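PDB 5O34: enoyl-CoA hydratase carB homologue from Streptomyces cattleya, which probably acts as a crotonase-family lyase in thienamycin biosynthesis, being a homologue of the carbapenem enzyme CarB. Local coordinates for residues 46-51 against 82-87; 133-138 against 159-164. All coordinates share one frame; numbering follows the deposited sequence.

Interaction 1 of 2, residues 46-51 against 82-87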
loop_
_atom_site.group_PDB
_atom_site.type_symbol
_atom_site.label_atom_id
_atom_site.label_comp_id
_atom_site.label_asym_id
_atom_site.label_seq_id
_atom_site.Cartn_x
_atom_site.Cartn_y
_atom_site.Cartn_z
ATOM N N ILE A 46 -26.296 15.739 -6.057
ATOM C CA ILE A 46 -27.461 16.456 -6.585
ATOM C C ILE A 46 -27.922 17.553 -5.603
ATOM O O ILE A 46 -27.658 18.738 -5.843
ATOM C CB ILE A 46 -28.615 15.501 -7.011
ATOM C CG1 ILE A 46 -28.106 14.371 -7.934
ATOM C CG2 ILE A 46 -29.763 16.293 -7.668
ATOM C CD1 ILE A 46 -28.989 13.137 -8.016
ATOM N N GLU A 47 -28.602 17.156 -4.508
ATOM C CA GLU A 47 -29.075 18.085 -3.488
ATOM C C GLU A 47 -28.033 18.259 -2.395
ATOM O O GLU A 47 -27.614 17.287 -1.765
ATOM C CB GLU A 47 -30.433 17.658 -2.894
ATOM C CG GLU A 47 -31.019 18.683 -1.925
ATOM C CD GLU A 47 -32.468 18.502 -1.512
ATOM O OE1 GLU A 47 -32.745 18.509 -0.289
ATOM O OE2 GLU A 47 -33.334 18.414 -2.410
ATOM N N CYS A 48 -27.628 19.509 -2.178
ATOM C CA CYS A 48 -26.678 19.875 -1.142
ATOM C C CYS A 48 -27.389 20.679 -0.079
ATOM O O CYS A 48 -28.387 21.341 -0.369
ATOM C CB CYS A 48 -25.493 20.639 -1.719
ATOM S SG CYS A 48 -24.120 20.848 -0.556
ATOM N N SER A 49 -26.874 20.630 1.153
ATOM C CA SER A 49 -27.485 21.303 2.292
ATOM C C SER A 49 -26.471 21.751 3.335
ATOM O O SER A 49 -25.656 20.944 3.762
ATOM C CB SER A 49 -28.524 20.387 2.946
ATOM O OG SER A 49 -29.668 20.193 2.129
ATOM N N ARG A 50 -26.531 23.023 3.764
ATOM C CA ARG A 50 -25.647 23.518 4.823
ATOM C C ARG A 50 -26.232 23.139 6.167
ATOM O O ARG A 50 -27.419 23.368 6.411
ATOM C CB ARG A 50 -25.427 25.050 4.786
ATOM C CG ARG A 50 -24.871 25.642 3.489
ATOM C CD ARG A 50 -23.563 25.031 2.993
ATOM N NE ARG A 50 -23.367 25.313 1.568
ATOM C CZ ARG A 50 -23.975 24.662 0.576
ATOM N NH1 ARG A 50 -24.825 23.675 0.843
ATOM N NH2 ARG A 50 -23.746 24.998 -0.686
ATOM N N LEU A 51 -25.398 22.554 7.032
ATOM C CA LEU A 51 -25.778 22.196 8.394
ATOM C C LEU A 51 -25.152 23.219 9.357
ATOM O O LEU A 51 -25.229 23.077 10.574
ATOM C CB LEU A 51 -25.445 20.728 8.727
ATOM C CG LEU A 51 -25.869 19.655 7.690
ATOM C CD1 LEU A 51 -25.719 18.297 8.255
ATOM C CD2 LEU A 51 -27.318 19.797 7.246
ATOM N N ARG A 82 -16.938 21.406 -7.130
ATOM C CA ARG A 82 -16.230 22.647 -7.465
ATOM C C ARG A 82 -16.860 23.883 -6.810
ATOM O O ARG A 82 -16.124 24.772 -6.367
ATOM C CB ARG A 82 -16.066 22.815 -8.972
ATOM C CG ARG A 82 -14.888 21.994 -9.514
ATOM C CD ARG A 82 -14.710 22.134 -11.013
ATOM N NE ARG A 82 -15.964 21.912 -11.739
ATOM C CZ ARG A 82 -16.087 21.158 -12.825
ATOM N NH1 ARG A 82 -15.031 20.528 -13.329
ATOM N NH2 ARG A 82 -17.270 21.015 -13.409
ATOM N N GLU A 83 -18.202 23.908 -6.682
ATOM C CA GLU A 83 -18.927 24.991 -6.001
ATOM C C GLU A 83 -18.568 24.979 -4.511
ATOM O O GLU A 83 -18.297 26.035 -3.928
ATOM C CB GLU A 83 -20.447 24.838 -6.181
ATOM C CG GLU A 83 -20.949 25.185 -7.576
ATOM C CD GLU A 83 -22.411 24.864 -7.838
ATOM O OE1 GLU A 83 -22.693 24.088 -8.781
ATOM O OE2 GLU A 83 -23.281 25.408 -7.118
ATOM N N LEU A 84 -18.510 23.771 -3.914
ATOM C CA LEU A 84 -18.163 23.571 -2.503
ATOM C C LEU A 84 -16.712 23.949 -2.182
ATOM O O LEU A 84 -16.454 24.475 -1.101
ATOM C CB LEU A 84 -18.490 22.139 -2.036
ATOM C CG LEU A 84 -19.970 21.711 -2.087
ATOM C CD1 LEU A 84 -20.135 20.267 -1.673
ATOM C CD2 LEU A 84 -20.858 22.611 -1.232
ATOM N N ASP A 85 -15.775 23.724 -3.123
ATOM C CA ASP A 85 -14.374 24.112 -2.922
ATOM C C ASP A 85 -14.205 25.638 -2.965
ATOM O O ASP A 85 -13.306 26.173 -2.312
ATOM C CB ASP A 85 -13.441 23.434 -3.941
ATOM C CG ASP A 85 -11.971 23.462 -3.548
ATOM O OD1 ASP A 85 -11.115 23.621 -4.451
ATOM O OD2 ASP A 85 -11.674 23.329 -2.336
ATOM N N ALA A 86 -15.089 26.326 -3.722
ATOM C CA ALA A 86 -15.087 27.782 -3.878
ATOM C C ALA A 86 -15.643 28.516 -2.646
ATOM O O ALA A 86 -15.086 29.542 -2.261
ATOM C CB ALA A 86 -15.857 28.176 -5.130
ATOM N N ASP A 87 -16.725 27.992 -2.030
ATOM C CA ASP A 87 -17.376 28.588 -0.855
ATOM C C ASP A 87 -16.513 28.473 0.411
ATOM O O ASP A 87 -16.361 27.376 0.953
ATOM C CB ASP A 87 -18.774 27.968 -0.643
ATOM C CG ASP A 87 -19.689 28.656 0.369
ATOM O OD1 ASP A 87 -19.180 29.433 1.212
ATOM O OD2 ASP A 87 -20.914 28.387 0.341
#
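A chi1 of -169° swings Cys48 SG away from the backbone N and up against Leu84 near the end of helix 71-86, and the bend at chi2 of Arg50 (-55°) folds that longer chain back over the same leucine. Leu84 meets both mainly through CD2. This methyl lies 3.8 Å from Cys48 SG and 3.8 Å from Arg50 NH2, while CD1 makes a looser approach to the sulfur at 4.2 Å. Against the arginine the methyl sits over one face of the guanidinium, displaced toward the rim, an apolar contact rather than a polar one. Strand 47-50 is one of the two edge strands, within this chain, of the crotonase-type sheet, paired antiparallel with strand 55-59 through Glu47 with Glu59 and Ser49 with Leu57, and helix 71-86 packs against this margin. Ala56 of the neighbouring strand touches both Cys48 and Leu84, and Leu80, a turn earlier on the helix, also reaches Cys48. Asp87, just past the helix, stands near the edge of the guanidinium: Arg50 NE and Asp87 OD2 are 4.1 Å apart, too far for a salt bridge, with the two planes turned 54° against each other. The attraction is therefore probably modest, and the other carboxylate oxygen, OD1, accepts a hydrogen bond from Lys89 N.

Interaction 2 of 2, residues 133-138 against 159-164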
loop_
_atom_site.group_PDB
_atom_site.type_symbol
_atom_site.label_atom_id
_atom_site.label_comp_id
_atom_site.label_asym_id
_atom_site.label_seq_id
_atom_site.Cartn_x
_atom_site.Cartn_y
_atom_site.Cartn_z
ATOM N N THR A 133 -11.337 12.833 -10.391
ATOM C CA THR A 133 -10.251 13.803 -10.222
ATOM C C THR A 133 -10.666 14.997 -9.379
ATOM O O THR A 133 -9.853 15.431 -8.562
ATOM C CB THR A 133 -9.601 14.238 -11.553
ATOM O OG1 THR A 133 -10.594 14.693 -12.476
ATOM C CG2 THR A 133 -8.746 13.133 -12.181
ATOM N N THR A 134 -11.916 15.512 -9.529
ATOM C CA THR A 134 -12.364 16.685 -8.757
ATOM C C THR A 134 -12.570 16.309 -7.266
ATOM O O THR A 134 -11.997 16.979 -6.403
ATOM C CB THR A 134 -13.563 17.422 -9.423
ATOM O OG1 THR A 134 -13.747 18.690 -8.796
ATOM C CG2 THR A 134 -14.867 16.660 -9.329
ATOM N N VAL A 135 -13.306 15.211 -6.972
ATOM C CA VAL A 135 -13.551 14.731 -5.600
ATOM C C VAL A 135 -12.218 14.591 -4.827
ATOM O O VAL A 135 -12.145 14.987 -3.665
ATOM C CB VAL A 135 -14.389 13.420 -5.576
ATOM C CG1 VAL A 135 -14.510 12.847 -4.160
ATOM C CG2 VAL A 135 -15.777 13.650 -6.169
ATOM N N ALA A 136 -11.168 14.080 -5.500
ATOM C CA ALA A 136 -9.830 13.885 -4.940
ATOM C C ALA A 136 -8.938 15.139 -4.986
ATOM O O ALA A 136 -8.030 15.256 -4.157
ATOM C CB ALA A 136 -9.139 12.730 -5.650
ATOM N N ALA A 137 -9.184 16.074 -5.934
ATOM C CA ALA A 137 -8.338 17.279 -6.054
ATOM C C ALA A 137 -8.824 18.526 -5.285
ATOM O O ALA A 137 -8.012 19.430 -5.088
ATOM C CB ALA A 137 -8.091 17.632 -7.513
ATOM N N ILE A 138 -10.100 18.585 -4.838
ATOM C CA ILE A 138 -10.602 19.755 -4.082
ATOM C C ILE A 138 -9.859 19.904 -2.740
ATOM O O ILE A 138 -9.336 18.916 -2.219
ATOM C CB ILE A 138 -12.158 19.829 -3.920
ATOM C CG1 ILE A 138 -12.747 18.650 -3.098
ATOM C CG2 ILE A 138 -12.870 19.978 -5.277
ATOM C CD1 ILE A 138 -13.947 19.082 -2.201
ATOM N N LEU A 159 -14.120 5.723 -2.807
ATOM C CA LEU A 159 -12.652 5.567 -2.795
ATOM C C LEU A 159 -11.868 6.867 -3.156
ATOM O O LEU A 159 -10.639 6.884 -3.058
ATOM C CB LEU A 159 -12.205 4.386 -3.671
ATOM C CG LEU A 159 -12.721 2.993 -3.277
ATOM C CD1 LEU A 159 -12.474 1.994 -4.375
ATOM C CD2 LEU A 159 -12.132 2.503 -1.955
ATOM N N CYS A 160 -12.575 7.961 -3.499
ATOM C CA CYS A 160 -11.968 9.268 -3.787
ATOM C C CYS A 160 -12.040 10.181 -2.555
ATOM O O CYS A 160 -11.321 11.192 -2.486
ATOM C CB CYS A 160 -12.629 9.926 -4.993
ATOM S SG CYS A 160 -12.473 8.999 -6.531
ATOM N N CYS A 161 -12.915 9.811 -1.587
ATOM C CA CYS A 161 -13.145 10.528 -0.325
ATOM C C CYS A 161 -12.065 10.200 0.714
ATOM O O CYS A 161 -11.476 9.118 0.682
ATOM C CB CYS A 161 -14.549 10.250 0.216
ATOM S SG CYS A 161 -15.882 10.576 -0.971
ATOM N N ASP A 162 -11.820 11.137 1.642
ATOM C CA ASP A 162 -10.813 11.022 2.698
ATOM C C ASP A 162 -11.207 10.125 3.863
ATOM O O ASP A 162 -10.331 9.762 4.643
ATOM C CB ASP A 162 -10.462 12.408 3.245
ATOM C CG ASP A 162 -10.150 13.399 2.157
ATOM O OD1 ASP A 162 -8.971 13.464 1.739
ATOM O OD2 ASP A 162 -11.097 14.037 1.655
ATOM N N TYR A 163 -12.507 9.817 4.030
ATOM C CA TYR A 163 -12.986 9.009 5.150
ATOM C C TYR A 163 -14.273 8.317 4.766
ATOM O O TYR A 163 -15.253 8.970 4.423
ATOM C CB TYR A 163 -13.189 9.886 6.405
ATOM C CG TYR A 163 -13.056 9.172 7.740
ATOM C CD1 TYR A 163 -11.916 9.327 8.528
ATOM C CD2 TYR A 163 -14.107 8.416 8.259
ATOM C CE1 TYR A 163 -11.811 8.718 9.783
ATOM C CE2 TYR A 163 -14.009 7.797 9.506
ATOM C CZ TYR A 163 -12.862 7.956 10.266
ATOM O OH TYR A 163 -12.778 7.351 11.498
ATOM N N ARG A 164 -14.259 6.986 4.792
ATOM C CA ARG A 164 -15.433 6.189 4.483
ATOM C C ARG A 164 -15.977 5.596 5.773
ATOM O O ARG A 164 -15.296 4.833 6.462
ATOM C CB ARG A 164 -15.115 5.114 3.436
ATOM C CG ARG A 164 -14.726 5.710 2.086
ATOM C CD ARG A 164 -14.208 4.670 1.111
ATOM N NE ARG A 164 -12.913 4.111 1.502
ATOM C CZ ARG A 164 -11.735 4.677 1.265
ATOM N NH1 ARG A 164 -11.667 5.855 0.655
ATOM N NH2 ARG A 164 -10.617 4.075 1.643
#
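Ala136, in the last turn of helix 120-137, comes within 5.2 Å of Cys160, CA to CA, where the chain leads from helix 152-158 into strand 163-167. This closeness lets backbone join the packing, with Cys160 O lying 3.9 Å from Ala136 CA and 4.1 Å from its CB. Val135 supplies the main side-chain contact. Its CG1, anti to the backbone N (chi1 174°), is the branch that reaches across, touching Cys160 CB at 3.6 Å and Cys161 SG at 4.1 Å. The two cysteines present different parts to it: Cys160 meets the valine with its CB, whereas Cys161, whose CB points away from the helix, brings its sulfur to the same methyl. The contact packs the end of helix 120-137 against the loop that enters strand 163-167 of the central sheet, where Asp162 and Tyr163 pair through the backbone with Val142 and Ala144 of the adjacent strand. Arg252, at the start of helix 252-273, ties the two segments together, taking Val135 O and Ile138 O as hydrogen-bond acceptors and forming a salt bridge with Asp162 OD2. Phe259 and Val260 of that helix also touch Ala136. Side chain to side chain the contact is apolar and its touching residues buried, consistent with van der Waals packing between the segments, while polar bonds to both come from Arg252.

The centre of interaction 1 lies about 16 Å from the centre of the chain and the contact is partly buried, whereas the touching residues of interaction 2 are all buried and its centre lies about 6 Å from that point. Their chemistry follows: 46-51 against 82-87 mixes a leucine and a thiol with a loosely matched charge pair, while 133-138 against 159-164 is aliphatic and sulfur packing. Both reach the same sheet, the first at edge strand 47-50 and the second just before inner strand 163-167. Helices 71-86 and 120-137 connect them directly: Arg82 CG packs 3.6 Å from Thr134 OG1, and Asp85 CG 3.7 Å from Ile138 CB.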